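Local coordinates for protein exoribonuclease II, mitochondrial (Candida glabrata, PDB 6F3H) that degrades RNA from the 3' end as the exoribonuclease component of the mitochondrial degradosome, working in tight coupling with a helicase partner, at residues D38-Q44 against N79-I85; I564-V570 against N654-G658; A644-F648 against S671-S675. The protein carries 1 engineered substitution. One frame throughout, in Å; residues are numbered along the deposited sequence.

Contact 1 of 3, residues D38-Q44 against N79-I85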
ATOM      1  N   ASP A  38     -17.772  17.920  -3.717  1.00 62.25           N
ATOM      2  CA  ASP A  38     -17.232  16.748  -4.367  1.00 56.76           C
ATOM      3  C   ASP A  38     -18.380  15.823  -4.729  1.00 50.84           C
ATOM      4  O   ASP A  38     -19.384  15.757  -4.022  1.00 56.98           O
ATOM      5  CB  ASP A  38     -16.238  16.050  -3.446  1.00 65.03           C
ATOM      6  CG  ASP A  38     -14.877  16.736  -3.420  1.00 69.51           C
ATOM      7  OD1 ASP A  38     -14.603  17.568  -4.311  1.00 72.35           O
ATOM      8  OD2 ASP A  38     -14.062  16.405  -2.538  1.00 69.89           O
ATOM      9  N   ILE A  39     -18.287  15.185  -5.877  1.00 46.12           N
ATOM     10  CA  ILE A  39     -19.292  14.212  -6.275  1.00 52.02           C
ATOM     11  C   ILE A  39     -18.710  12.815  -6.113  1.00 60.04           C
ATOM     12  O   ILE A  39     -17.614  12.529  -6.604  1.00 65.99           O
ATOM     13  CB  ILE A  39     -19.809  14.462  -7.696  1.00 48.34           C
ATOM     14  CG1 ILE A  39     -20.694  15.710  -7.689  1.00 52.52           C
ATOM     15  CG2 ILE A  39     -20.572  13.280  -8.190  1.00 46.21           C
ATOM     16  CD1 ILE A  39     -21.280  16.064  -9.053  1.00 47.81           C
ATOM     17  N   VAL A  40     -19.410  11.958  -5.369  1.00 55.70           N
ATOM     18  CA  VAL A  40     -18.826  10.709  -4.917  1.00 50.96           C
ATOM     19  C   VAL A  40     -19.706   9.534  -5.286  1.00 51.79           C
ATOM     20  O   VAL A  40     -20.917   9.650  -5.461  1.00 58.65           O
ATOM     21  CB  VAL A  40     -18.603  10.699  -3.404  1.00 45.94           C
ATOM     22  CG1 VAL A  40     -17.591  11.715  -3.083  1.00 40.28           C
ATOM     23  CG2 VAL A  40     -19.902  11.015  -2.741  1.00 49.01           C
ATOM     24  N   LEU A  41     -19.061   8.385  -5.362  1.00 48.81           N
ATOM     25  CA  LEU A  41     -19.711   7.096  -5.293  1.00 45.44           C
ATOM     26  C   LEU A  41     -19.381   6.479  -3.945  1.00 44.07           C
ATOM     27  O   LEU A  41     -18.221   6.468  -3.530  1.00 40.19           O
ATOM     28  CB  LEU A  41     -19.236   6.179  -6.407  1.00 41.11           C
ATOM     29  CG  LEU A  41     -20.118   6.171  -7.631  1.00 47.69           C
ATOM     30  CD1 LEU A  41     -19.841   4.876  -8.334  1.00 45.99           C
ATOM     31  CD2 LEU A  41     -21.599   6.323  -7.272  1.00 49.70           C
ATOM     32  N   LEU A  42     -20.396   6.002  -3.256  1.00 45.73           N
ATOM     33  CA  LEU A  42     -20.210   5.364  -1.968  1.00 44.41           C
ATOM     34  C   LEU A  42     -20.310   3.847  -2.081  1.00 54.88           C
ATOM     35  O   LEU A  42     -20.869   3.301  -3.031  1.00 61.99           O
ATOM     36  CB  LEU A  42     -21.222   5.892  -0.965  1.00 40.75           C
ATOM     37  CG  LEU A  42     -20.748   7.144  -0.245  1.00 42.93           C
ATOM     38  CD1 LEU A  42     -19.993   8.057  -1.142  1.00 50.17           C
ATOM     39  CD2 LEU A  42     -21.915   7.859   0.365  1.00 42.10           C
ATOM     40  N   LYS A  43     -19.712   3.163  -1.101  1.00 58.04           N
ATOM     41  CA  LYS A  43     -19.859   1.712  -1.002  1.00 56.42           C
ATOM     42  C   LYS A  43     -21.293   1.328  -0.672  1.00 65.24           C
ATOM     43  O   LYS A  43     -21.738   0.229  -1.020  1.00 68.39           O
ATOM     44  CB  LYS A  43     -18.901   1.159   0.042  1.00 49.11           C
ATOM     45  CG  LYS A  43     -17.485   1.008  -0.450  1.00 48.95           C
ATOM     46  CD  LYS A  43     -16.546   0.706   0.698  1.00 60.75           C
ATOM     47  CE  LYS A  43     -15.075   0.877   0.291  1.00 75.01           C
ATOM     48  NZ  LYS A  43     -14.090   0.737   1.422  1.00 82.76           N
ATOM     49  N   GLN A  44     -22.008   2.206   0.027  1.00 68.83           N
ATOM     50  CA  GLN A  44     -23.432   2.016   0.237  1.00 74.51           C
ATOM     51  C   GLN A  44     -24.197   2.143  -1.077  1.00 84.11           C
ATOM     52  O   GLN A  44     -24.921   1.225  -1.474  1.00 86.15           O
ATOM     53  CB  GLN A  44     -23.942   3.029   1.268  1.00 76.03           C
ATOM     54  CG  GLN A  44     -23.222   3.031   2.637  1.00 82.10           C
ATOM     55  CD  GLN A  44     -21.747   3.457   2.610  1.00 84.14           C
ATOM     56  OE1 GLN A  44     -21.065   3.331   1.590  1.00 79.61           O
ATOM     57  NE2 GLN A  44     -21.253   3.954   3.743  1.00 84.69           N
ATOM     58  N   ASN A  79     -13.779   6.813   3.995  1.00 49.30           N
ATOM     59  CA  ASN A  79     -13.315   5.701   3.180  1.00 51.79           C
ATOM     60  C   ASN A  79     -14.432   4.911   2.537  1.00 51.84           C
ATOM     61  O   ASN A  79     -14.151   4.007   1.741  1.00 52.68           O
ATOM     62  CB  ASN A  79     -12.464   4.791   4.024  1.00 62.48           C
ATOM     63  CG  ASN A  79     -11.266   5.493   4.503  1.00 71.45           C
ATOM     64  OD1 ASN A  79     -11.382   6.497   5.203  1.00 78.27           O
ATOM     65  ND2 ASN A  79     -10.102   5.034   4.090  1.00 68.33           N
ATOM     66  N   SER A  80     -15.680   5.230   2.850  1.00 48.60           N
ATOM     67  CA  SER A  80     -16.760   4.659   2.072  1.00 50.21           C
ATOM     68  C   SER A  80     -16.835   5.255   0.677  1.00 47.54           C
ATOM     69  O   SER A  80     -17.674   4.815  -0.103  1.00 53.76           O
ATOM     70  CB  SER A  80     -18.093   4.863   2.781  1.00 56.93           C
ATOM     71  OG  SER A  80     -18.095   4.252   4.060  1.00 61.43           O
ATOM     72  N   VAL A  81     -16.019   6.256   0.360  1.00 45.05           N
ATOM     73  CA  VAL A  81     -16.008   6.883  -0.960  1.00 44.04           C
ATOM     74  C   VAL A  81     -15.233   6.015  -1.945  1.00 45.22           C
ATOM     75  O   VAL A  81     -14.028   5.796  -1.769  1.00 45.97           O
ATOM     76  CB  VAL A  81     -15.414   8.293  -0.895  1.00 43.20           C
ATOM     77  CG1 VAL A  81     -15.215   8.810  -2.303  1.00 39.66           C
ATOM     78  CG2 VAL A  81     -16.340   9.212  -0.126  1.00 40.20           C
ATOM     79  N   ILE A  82     -15.897   5.572  -3.024  1.00 50.07           N
ATOM     80  CA  ILE A  82     -15.211   4.724  -3.998  1.00 53.42           C
ATOM     81  C   ILE A  82     -14.599   5.526  -5.124  1.00 56.71           C
ATOM     82  O   ILE A  82     -13.568   5.122  -5.687  1.00 55.46           O
ATOM     83  CB  ILE A  82     -16.157   3.658  -4.587  1.00 50.32           C
ATOM     84  CG1 ILE A  82     -17.086   3.126  -3.533  1.00 54.85           C
ATOM     85  CG2 ILE A  82     -15.376   2.467  -4.896  1.00 59.37           C
ATOM     86  CD1 ILE A  82     -18.045   2.147  -4.126  1.00 61.60           C
ATOM     87  N   LEU A  83     -15.243   6.620  -5.531  1.00 54.86           N
ATOM     88  CA  LEU A  83     -14.599   7.542  -6.445  1.00 49.23           C
ATOM     89  C   LEU A  83     -15.137   8.931  -6.197  1.00 54.04           C
ATOM     90  O   LEU A  83     -16.241   9.110  -5.685  1.00 59.78           O
ATOM     91  CB  LEU A  83     -14.769   7.149  -7.922  1.00 42.16           C
ATOM     92  CG  LEU A  83     -16.097   6.972  -8.645  1.00 45.95           C
ATOM     93  CD1 LEU A  83     -16.646   8.305  -9.092  1.00 48.64           C
ATOM     94  CD2 LEU A  83     -15.867   6.086  -9.848  1.00 45.82           C
ATOM     95  N   ARG A  84     -14.344   9.914  -6.605  1.00 56.12           N
ATOM     96  CA  ARG A  84     -14.555  11.295  -6.226  1.00 54.89           C
ATOM     97  C   ARG A  84     -14.310  12.171  -7.439  1.00 58.10           C
ATOM     98  O   ARG A  84     -13.379  11.918  -8.212  1.00 54.88           O
ATOM     99  CB  ARG A  84     -13.614  11.687  -5.086  1.00 47.51           C
ATOM    100  CG  ARG A  84     -13.391  13.167  -4.878  1.00 46.29           C
ATOM    101  CD  ARG A  84     -12.469  13.386  -3.685  1.00 50.17           C
ATOM    102  NE  ARG A  84     -11.820  14.697  -3.630  1.00 55.10           N
ATOM    103  CZ  ARG A  84     -10.517  14.905  -3.802  1.00 57.94           C
ATOM    104  NH1 ARG A  84      -9.703  13.887  -4.048  1.00 49.81           N
ATOM    105  NH2 ARG A  84     -10.027  16.142  -3.728  1.00 65.52           N
ATOM    106  N   ILE A  85     -15.151  13.193  -7.583  1.00 58.53           N
ATOM    107  CA  ILE A  85     -15.078  14.200  -8.631  1.00 49.64           C
ATOM    108  C   ILE A  85     -14.971  15.546  -7.939  1.00 48.93           C
ATOM    109  O   ILE A  85     -15.912  15.955  -7.252  1.00 57.23           O
ATOM    110  CB  ILE A  85     -16.319  14.193  -9.535  1.00 54.73           C
ATOM    111  CG1 ILE A  85     -16.419  12.887 -10.292  1.00 62.77           C
ATOM    112  CG2 ILE A  85     -16.261  15.368 -10.480  1.00 48.00           C
ATOM    113  CD1 ILE A  85     -15.296  12.737 -11.249  1.00 68.12           C
TER
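V40 and V81 meet nearly perpendicular on one face of an antiparallel strand pair, CG1 of V40 lying 3.8 Å from CG1 of V81, and CD1 of L42 reaches the other methyl of V81. On the opposite face L41 sets its CB 3.9 Å from CG of L83, while I39 and I85 pack CB to CB. The backbones bond I39 to I85 in both directions and L41 N to L83 O. I82 N also bonds L41 O, and with I82 and L83 both facing L41 the edge strand forms a classic beta bulge. K43 N then bonds S80 O, and Q44 NE2 gives a bond to S80 OG, which lies nearly in the amide plane, at 3.2 Å. At the far end an extended R84 side chain brings NE 3.0 Å from D38 OD2 in a salt bridge, approaching from above the carboxylate with the planes 64° apart; N35 N holds the same oxygen. Strand 81-85 is one edge of a five-stranded antiparallel sheet, beside 39-42. F66 of strand 64-68 covers V40, L42 and V81, whereas helix 212-226 lies over L41, I82 and I85.

Contact 2 of 3, residues I564-V570 against N654-G658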
ATOM      1  N   ILE A 564       9.742  19.030  15.473  1.00 55.16           N
ATOM      2  CA  ILE A 564       8.535  19.309  16.245  1.00 55.72           C
ATOM      3  C   ILE A 564       8.323  20.809  16.406  1.00 61.76           C
ATOM      4  O   ILE A 564       7.297  21.351  15.983  1.00 71.46           O
ATOM      5  CB  ILE A 564       8.612  18.624  17.612  1.00 53.02           C
ATOM      6  CG1 ILE A 564       8.608  17.112  17.433  1.00 48.30           C
ATOM      7  CG2 ILE A 564       7.495  19.124  18.496  1.00 56.00           C
ATOM      8  CD1 ILE A 564       8.634  16.375  18.730  1.00 44.56           C
ATOM      9  N   HIS A 565       9.279  21.507  17.031  1.00 61.82           N
ATOM     10  CA  HIS A 565       9.027  22.900  17.390  1.00 64.96           C
ATOM     11  C   HIS A 565       9.087  23.858  16.215  1.00 69.38           C
ATOM     12  O   HIS A 565       8.511  24.951  16.302  1.00 69.00           O
ATOM     13  CB  HIS A 565       9.996  23.349  18.466  1.00 58.34           C
ATOM     14  CG  HIS A 565       9.764  22.654  19.754  1.00 60.76           C
ATOM     15  ND1 HIS A 565      10.031  21.315  19.927  1.00 61.50           N
ATOM     16  CD2 HIS A 565       9.235  23.091  20.919  1.00 62.56           C
ATOM     17  CE1 HIS A 565       9.701  20.959  21.157  1.00 62.40           C
ATOM     18  NE2 HIS A 565       9.217  22.020  21.780  1.00 63.98           N
ATOM     19  N   ASP A 566       9.730  23.466  15.124  1.00 74.16           N
ATOM     20  CA  ASP A 566       9.988  24.357  14.001  1.00 82.16           C
ATOM     21  C   ASP A 566       9.313  23.943  12.707  1.00 82.13           C
ATOM     22  O   ASP A 566       8.823  24.805  11.976  1.00 83.73           O
ATOM     23  CB  ASP A 566      11.492  24.463  13.764  1.00 90.08           C
ATOM     24  CG  ASP A 566      12.234  24.935  14.989  1.00 99.94           C
ATOM     25  OD1 ASP A 566      11.677  24.866  16.110  1.00106.45           O
ATOM     26  OD2 ASP A 566      13.380  25.395  14.818  1.00100.57           O
ATOM     27  N   ASP A 567       9.261  22.652  12.401  1.00 81.81           N
ATOM     28  CA  ASP A 567       8.568  22.197  11.209  1.00 80.71           C
ATOM     29  C   ASP A 567       7.156  21.773  11.522  1.00 73.71           C
ATOM     30  O   ASP A 567       6.445  21.320  10.625  1.00 67.74           O
ATOM     31  CB  ASP A 567       9.309  21.033  10.558  1.00 90.16           C
ATOM     32  CG  ASP A 567      10.757  21.336  10.336  1.00 98.71           C
ATOM     33  OD1 ASP A 567      11.114  22.522  10.480  1.00 95.39           O
ATOM     34  OD2 ASP A 567      11.526  20.398  10.024  1.00105.33           O
ATOM     35  N   ASN A 568       6.739  21.934  12.773  1.00 76.65           N
ATOM     36  CA  ASN A 568       5.437  21.493  13.244  1.00 79.29           C
ATOM     37  C   ASN A 568       5.158  20.078  12.774  1.00 69.46           C
ATOM     38  O   ASN A 568       4.055  19.740  12.342  1.00 73.62           O
ATOM     39  CB  ASN A 568       4.356  22.470  12.792  1.00 95.38           C
ATOM     40  CG  ASN A 568       4.675  23.895  13.217  1.00112.24           C
ATOM     41  OD1 ASN A 568       4.912  24.166  14.401  1.00119.16           O
ATOM     42  ND2 ASN A 568       4.723  24.805  12.249  1.00115.48           N
ATOM     43  N   ALA A 569       6.192  19.251  12.826  1.00 61.78           N
ATOM     44  CA  ALA A 569       6.026  17.853  12.513  1.00 55.09           C
ATOM     45  C   ALA A 569       5.151  17.209  13.571  1.00 59.62           C
ATOM     46  O   ALA A 569       4.985  17.717  14.683  1.00 59.26           O
ATOM     47  CB  ALA A 569       7.364  17.131  12.423  1.00 49.90           C
ATOM     48  N   VAL A 570       4.570  16.083  13.189  1.00 63.42           N
ATOM     49  CA  VAL A 570       3.639  15.344  14.019  1.00 60.17           C
ATOM     50  C   VAL A 570       4.184  13.940  14.214  1.00 64.97           C
ATOM     51  O   VAL A 570       4.216  13.127  13.275  1.00 64.30           O
ATOM     52  CB  VAL A 570       2.257  15.293  13.390  1.00 55.04           C
ATOM     53  CG1 VAL A 570       1.364  14.437  14.254  1.00 56.12           C
ATOM     54  CG2 VAL A 570       1.729  16.702  13.156  1.00 52.56           C
ATOM     55  N   ASN A 654       0.138  19.713  22.249  1.00 88.83           N
ATOM     56  CA  ASN A 654       0.660  18.800  23.258  1.00 89.54           C
ATOM     57  C   ASN A 654       1.996  18.194  22.858  1.00 88.33           C
ATOM     58  O   ASN A 654       2.779  17.817  23.736  1.00 85.62           O
ATOM     59  CB  ASN A 654      -0.328  17.680  23.542  1.00 92.41           C
ATOM     60  CG  ASN A 654      -1.532  18.159  24.312  1.00 91.86           C
ATOM     61  OD1 ASN A 654      -1.715  19.362  24.491  1.00 88.85           O
ATOM     62  ND2 ASN A 654      -2.360  17.223  24.777  1.00 90.08           N
ATOM     63  N   ILE A 655       2.301  18.130  21.568  1.00 89.19           N
ATOM     64  CA  ILE A 655       3.544  17.481  21.208  1.00 93.14           C
ATOM     65  C   ILE A 655       4.706  18.451  21.392  1.00106.10           C
ATOM     66  O   ILE A 655       5.797  18.043  21.810  1.00110.89           O
ATOM     67  CB  ILE A 655       3.443  16.956  19.766  1.00 89.39           C
ATOM     68  CG1 ILE A 655       3.381  18.102  18.759  1.00 88.57           C
ATOM     69  CG2 ILE A 655       2.209  16.091  19.611  1.00 88.64           C
ATOM     70  CD1 ILE A 655       3.808  17.718  17.372  1.00 85.69           C
ATOM     71  N   LYS A 656       4.480  19.748  21.143  1.00109.61           N
ATOM     72  CA  LYS A 656       5.467  20.776  21.474  1.00111.92           C
ATOM     73  C   LYS A 656       5.779  20.788  22.971  1.00114.86           C
ATOM     74  O   LYS A 656       6.936  20.972  23.382  1.00117.26           O
ATOM     75  CB  LYS A 656       4.948  22.134  21.010  1.00111.20           C
ATOM     76  CG  LYS A 656       4.624  22.173  19.527  1.00109.18           C
ATOM     77  CD  LYS A 656       4.828  23.564  18.970  1.00109.54           C
ATOM     78  CE  LYS A 656       4.466  23.623  17.500  1.00110.17           C
ATOM     79  NZ  LYS A 656       5.411  24.517  16.762  1.00110.83           N
ATOM     80  N   LEU A 657       4.742  20.613  23.800  1.00111.37           N
ATOM     81  CA  LEU A 657       4.826  20.761  25.248  1.00101.36           C
ATOM     82  C   LEU A 657       5.474  19.562  25.916  1.00 96.95           C
ATOM     83  O   LEU A 657       5.957  19.681  27.044  1.00 98.64           O
ATOM     84  CB  LEU A 657       3.436  20.986  25.845  1.00 95.69           C
ATOM     85  N   GLY A 658       5.455  18.401  25.285  1.00 92.33           N
ATOM     86  CA  GLY A 658       6.182  17.312  25.879  1.00 92.49           C
ATOM     87  C   GLY A 658       5.387  16.039  25.945  1.00 97.84           C
ATOM     88  O   GLY A 658       5.975  14.959  25.936  1.00101.90           O
TER
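K656, which loses the most surface here, reaches from helix 642-657 past the side of I564 to the C-terminal end of helix 543-567. Its chain bends at the last torsion (chi4 -142°), which turns NZ toward two oxygens. One is H565 O, a weak bond at 3.2 Å; the other is OD1 of N568, modelled so close to NZ that the exact distance is doubtful. N568 is the first residue to leave the helix, with positive phi, and its side chain meets that of K656 at a slant. I655 is the second large contributor. Its CG1 stands between the backbone N and the carbonyl carbon (chi1 68°), and CD1 is directed at the other segment, 4.1 Å from CG2 of I564 and 4.1 Å from CA of V570. L660 and P661 also touch I655. I564, third in buried area, lays CG2 beside the backbone of the second helix, 3.9 Å from I655 O. The H565 ring comes obliquely to K656 O, NE2 making a weak, bent bond of 3.0 Å and 122°, while ND1 is held by H561 O and the ring stacks on that of H561. The chemistry is thus a small isoleucine contact flanked by polar reach: the lysine ammonium lies among oxygens at a helix C-terminus, where the helix dipole would be expected to favour its positive charge.

Contact 3 of 3, residues A644-F648 against S671-S675. With nucleotides of chain C.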
ATOM      1  N   ALA A 644     -14.064  20.179  15.159  1.00 78.75           N
ATOM      2  CA  ALA A 644     -13.104  19.089  15.083  1.00 70.73           C
ATOM      3  C   ALA A 644     -11.689  19.619  14.903  1.00 68.43           C
ATOM      4  O   ALA A 644     -10.759  19.116  15.538  1.00 71.92           O
ATOM      5  CB  ALA A 644     -13.476  18.124  13.964  1.00 73.97           C
ATOM      6  N   LYS A 645     -11.508  20.687  14.120  1.00 70.39           N
ATOM      7  CA  LYS A 645     -10.152  21.177  13.892  1.00 77.08           C
ATOM      8  C   LYS A 645      -9.514  21.619  15.200  1.00 96.37           C
ATOM      9  O   LYS A 645      -8.281  21.654  15.310  1.00 94.28           O
ATOM     10  CB  LYS A 645     -10.139  22.325  12.878  1.00 44.36           C
ATOM     11  N   ALA A 646     -10.336  22.001  16.184  1.00103.36           N
ATOM     12  CA  ALA A 646      -9.830  22.359  17.506  1.00104.06           C
ATOM     13  C   ALA A 646      -9.491  21.125  18.337  1.00102.62           C
ATOM     14  O   ALA A 646      -8.514  21.139  19.095  1.00105.20           O
ATOM     15  CB  ALA A 646     -10.847  23.254  18.219  1.00105.10           C
ATOM     16  N   GLN A 647     -10.289  20.056  18.221  1.00 96.43           N
ATOM     17  CA  GLN A 647      -9.930  18.825  18.904  1.00 94.02           C
ATOM     18  C   GLN A 647      -8.600  18.316  18.389  1.00 85.71           C
ATOM     19  O   GLN A 647      -7.773  17.810  19.154  1.00 80.48           O
ATOM     20  CB  GLN A 647     -10.996  17.762  18.669  1.00101.46           C
ATOM     21  CG  GLN A 647     -12.148  17.707  19.633  1.00114.68           C
ATOM     22  CD  GLN A 647     -13.408  17.143  18.948  1.00126.08           C
ATOM     23  OE1 GLN A 647     -13.316  16.613  17.836  1.00133.55           O
ATOM     24  NE2 GLN A 647     -14.536  17.128  19.660  1.00126.21           N
ATOM     25  N   PHE A 648      -8.373  18.489  17.096  1.00 83.57           N
ATOM     26  CA  PHE A 648      -7.118  18.087  16.486  1.00 81.05           C
ATOM     27  C   PHE A 648      -5.981  19.011  16.888  1.00 79.44           C
ATOM     28  O   PHE A 648      -4.924  18.554  17.341  1.00 72.74           O
ATOM     29  CB  PHE A 648      -7.305  18.109  14.973  1.00 83.39           C
ATOM     30  CG  PHE A 648      -6.152  17.606  14.204  1.00 87.44           C
ATOM     31  CD1 PHE A 648      -5.847  16.262  14.193  1.00 86.71           C
ATOM     32  CD2 PHE A 648      -5.357  18.474  13.486  1.00 90.35           C
ATOM     33  CE1 PHE A 648      -4.773  15.794  13.469  1.00 82.60           C
ATOM     34  CE2 PHE A 648      -4.280  18.009  12.763  1.00 86.11           C
ATOM     35  CZ  PHE A 648      -3.990  16.668  12.755  1.00 81.25           C
ATOM     36  N   SER A 671      -9.779   9.431  13.648  1.00 95.68           N
ATOM     37  CA  SER A 671     -10.922   9.752  12.815  1.00 95.85           C
ATOM     38  C   SER A 671     -10.718  11.042  12.027  1.00 98.97           C
ATOM     39  O   SER A 671     -11.624  11.427  11.272  1.00 98.79           O
ATOM     40  CB  SER A 671     -12.166   9.860  13.699  1.00 91.15           C
ATOM     41  N   GLN A 672      -9.559  11.707  12.194  1.00 97.24           N
ATOM     42  CA  GLN A 672      -9.229  12.955  11.505  1.00 87.21           C
ATOM     43  C   GLN A 672      -7.916  12.902  10.725  1.00 74.08           C
ATOM     44  O   GLN A 672      -7.363  13.954  10.394  1.00 68.58           O
ATOM     45  CB  GLN A 672      -9.183  14.118  12.498  1.00 89.36           C
ATOM     46  CG  GLN A 672     -10.064  13.910  13.716  1.00 93.00           C
ATOM     47  CD  GLN A 672     -10.218  15.164  14.532  1.00 96.85           C
ATOM     48  OE1 GLN A 672      -9.809  16.238  14.103  1.00 98.78           O
ATOM     49  NE2 GLN A 672     -10.827  15.044  15.708  1.00 99.51           N
ATOM     50  N   LEU A 673      -7.409  11.719  10.399  1.00 68.35           N
ATOM     51  CA  LEU A 673      -6.159  11.638   9.665  1.00 61.02           C
ATOM     52  C   LEU A 673      -6.341  11.093   8.263  1.00 58.44           C
ATOM     53  O   LEU A 673      -7.231  10.290   8.006  1.00 56.03           O
ATOM     54  CB  LEU A 673      -5.157  10.747  10.364  1.00 61.08           C
ATOM     55  CG  LEU A 673      -4.897  11.149  11.789  1.00 61.94           C
ATOM     56  CD1 LEU A 673      -4.173   9.987  12.449  1.00 57.42           C
ATOM     57  CD2 LEU A 673      -4.078  12.425  11.762  1.00 62.99           C
ATOM     58  N   SER A 674      -5.457  11.527   7.375  1.00 62.82           N
ATOM     59  CA  SER A 674      -5.337  11.082   5.997  1.00 71.44           C
ATOM     60  C   SER A 674      -4.260   9.989   5.898  1.00 71.85           C
ATOM     61  O   SER A 674      -3.812   9.436   6.913  1.00 66.50           O
ATOM     62  CB  SER A 674      -5.016  12.313   5.133  1.00 80.14           C
ATOM     63  OG  SER A 674      -4.736  11.992   3.781  1.00 84.28           O
ATOM     64  N   SER A 675      -3.800   9.709   4.679  1.00 69.20           N
ATOM     65  CA  SER A 675      -2.660   8.842   4.456  1.00 61.47           C
ATOM     66  C   SER A 675      -1.752   9.529   3.454  1.00 53.39           C
ATOM     67  O   SER A 675      -2.135  10.500   2.793  1.00 52.39           O
ATOM     68  CB  SER A 675      -3.070   7.446   3.963  1.00 66.39           C
ATOM     69  OG  SER A 675      -3.105   7.358   2.545  1.00 72.72           O
TER
ATOM     70  P     A C   1      -6.878   4.676   6.265  1.00147.48           P
ATOM     71  OP1   A C   1      -6.360   3.863   5.142  1.00149.85           O
ATOM     72  OP2   A C   1      -6.828   6.165   6.195  1.00143.51           O
ATOM     73  O5'   A C   1      -6.024   4.159   7.499  1.00146.26           O
ATOM     74  C5'   A C   1      -4.629   4.393   7.539  1.00138.05           C
ATOM     75  C4'   A C   1      -4.329   5.765   8.089  1.00129.28           C
ATOM     76  O4'   A C   1      -4.849   5.867   9.442  1.00133.30           O
ATOM     77  C3'   A C   1      -2.854   6.084   8.224  1.00113.66           C
ATOM     78  O3'   A C   1      -2.285   6.595   7.052  1.00 88.28           O
ATOM     79  C2'   A C   1      -2.807   7.039   9.401  1.00124.19           C
ATOM     80  O2'   A C   1      -3.226   8.335   8.999  1.00125.33           O
ATOM     81  C1'   A C   1      -3.883   6.438  10.291  1.00132.05           C
ATOM     82  N9    A C   1      -3.364   5.332  11.114  1.00136.88           N
ATOM     83  C8    A C   1      -2.365   4.431  10.818  1.00137.52           C
ATOM     84  N7    A C   1      -2.169   3.542  11.749  1.00138.14           N
ATOM     85  C5    A C   1      -3.110   3.872  12.711  1.00139.14           C
ATOM     86  C6    A C   1      -3.413   3.305  13.953  1.00143.07           C
ATOM     87  N6    A C   1      -2.759   2.246  14.439  1.00146.39           N
ATOM     88  N1    A C   1      -4.411   3.867  14.674  1.00142.31           N
ATOM     89  C2    A C   1      -5.056   4.927  14.178  1.00140.47           C
ATOM     90  N3    A C   1      -4.865   5.554  13.021  1.00140.03           N
ATOM     91  C4    A C   1      -3.865   4.965  12.333  1.00138.97           C
ATOM     92  P     G C   2      -0.806   6.131   6.742  1.00 66.35           P
ATOM     93  OP1   G C   2      -0.507   6.298   5.282  1.00 63.39           O
ATOM     94  OP2   G C   2      -0.708   4.858   7.513  1.00 60.58           O
ATOM     95  O5'   G C   2       0.075   7.134   7.591  1.00 65.24           O
ATOM     96  C5'   G C   2      -0.042   8.528   7.393  1.00 61.12           C
ATOM     97  C4'   G C   2       1.023   9.280   8.140  1.00 51.87           C
ATOM     98  O4'   G C   2       0.775   9.227   9.560  1.00 46.72           O
ATOM     99  C3'   G C   2       2.431   8.753   7.994  1.00 45.67           C
ATOM    100  O3'   G C   2       3.006   9.173   6.779  1.00 48.52           O
ATOM    101  C2'   G C   2       3.116   9.313   9.229  1.00 48.81           C
ATOM    102  O2'   G C   2       3.466  10.672   9.053  1.00 53.21           O
ATOM    103  C1'   G C   2       1.993   9.238  10.255  1.00 47.59           C
ATOM    104  N9    G C   2       2.046   7.983  10.969  1.00 57.24           N
ATOM    105  C8    G C   2       1.185   6.953  10.705  1.00 55.53           C
ATOM    106  N7    G C   2       1.430   5.935  11.459  1.00 56.34           N
ATOM    107  C5    G C   2       2.505   6.350  12.233  1.00 63.49           C
ATOM    108  C6    G C   2       3.186   5.645  13.228  1.00 78.95           C
ATOM    109  O6    G C   2       2.919   4.492  13.575  1.00 80.74           O
ATOM    110  N1    G C   2       4.230   6.403  13.799  1.00 90.93           N
ATOM    111  C2    G C   2       4.588   7.705  13.457  1.00 92.35           C
ATOM    112  N2    G C   2       5.634   8.246  14.148  1.00 91.94           N
ATOM    113  N3    G C   2       3.930   8.381  12.499  1.00 81.32           N
ATOM    114  C4    G C   2       2.922   7.632  11.954  1.00 66.92           C
TER
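F648 and L673 make the apolar part of this contact. The leucine sends CD2 to the edge of the phenylalanine ring, near its plane and 3.8 Å from CE1, and the two side chains stand nearly perpendicular. F648 carries its ring anti to the backbone N (chi1 -175°), which swings it off helix 642-657 toward the loop that follows helix 663-670. Y635 packs on L673 as well.

The second kind of contact is amide packing. Q672, with the most surface buried here, runs extended beyond CG into the helix surface, where its terminal amide settles between A644, Q647 and F648. The side chains of Q672 and F648 run antiparallel to one another, with the amide and ring planes 32° apart, while Q647 lies roughly square across Q672. The amide end packs by CB of F648 and the A644 backbone. Within the helix itself, F648 N bonds A644 O at 2.9 Å. L640 packs against Q672 from outside the two segments.

The third kind involves the bound RNA. L673 sets CB 3.4 Å from O2' of A1 of chain C, so one leucine touches both the phenylalanine and a ribose, CD2 serving the ring and CD1 the sugar. The same O2' gives a hydrogen bond to S674 O, modelled so short that its length is doubtful, while S674 N is held by the hydroxyl of Y635. Farther on, CB of S675 packs near the phosphate of G2 of chain C.

If the pairing with O2' holds, the S674 carbonyl meets a hydroxyl that DNA lacks, which would be consistent with a preference for RNA; the side-chain packing behind it ties this RNA-contacting loop to helix 642-657.

Contacts 2 and 3 share helix 642-657: contact 3 uses its earlier part and contact 2 its C-terminal end, with centres about 16 Å apart. Both belong to the RNB domain; contact 1 is in an antiparallel sheet near the N-terminus, its centre about 20 Å from that of contact 3. Contact 1 buries the most surface and relies on backbone strand pairing broken by a bulge, with polar bonds at its ends. Contact 3 is the buried one, made by side-chain packing; it meets two nucleotides, and N79 of contact 1 also packs on an RNA phosphate. Contact 2, partly buried, joins two helix ends through a lysine and isoleucines. None of the three lies at the magnesium site.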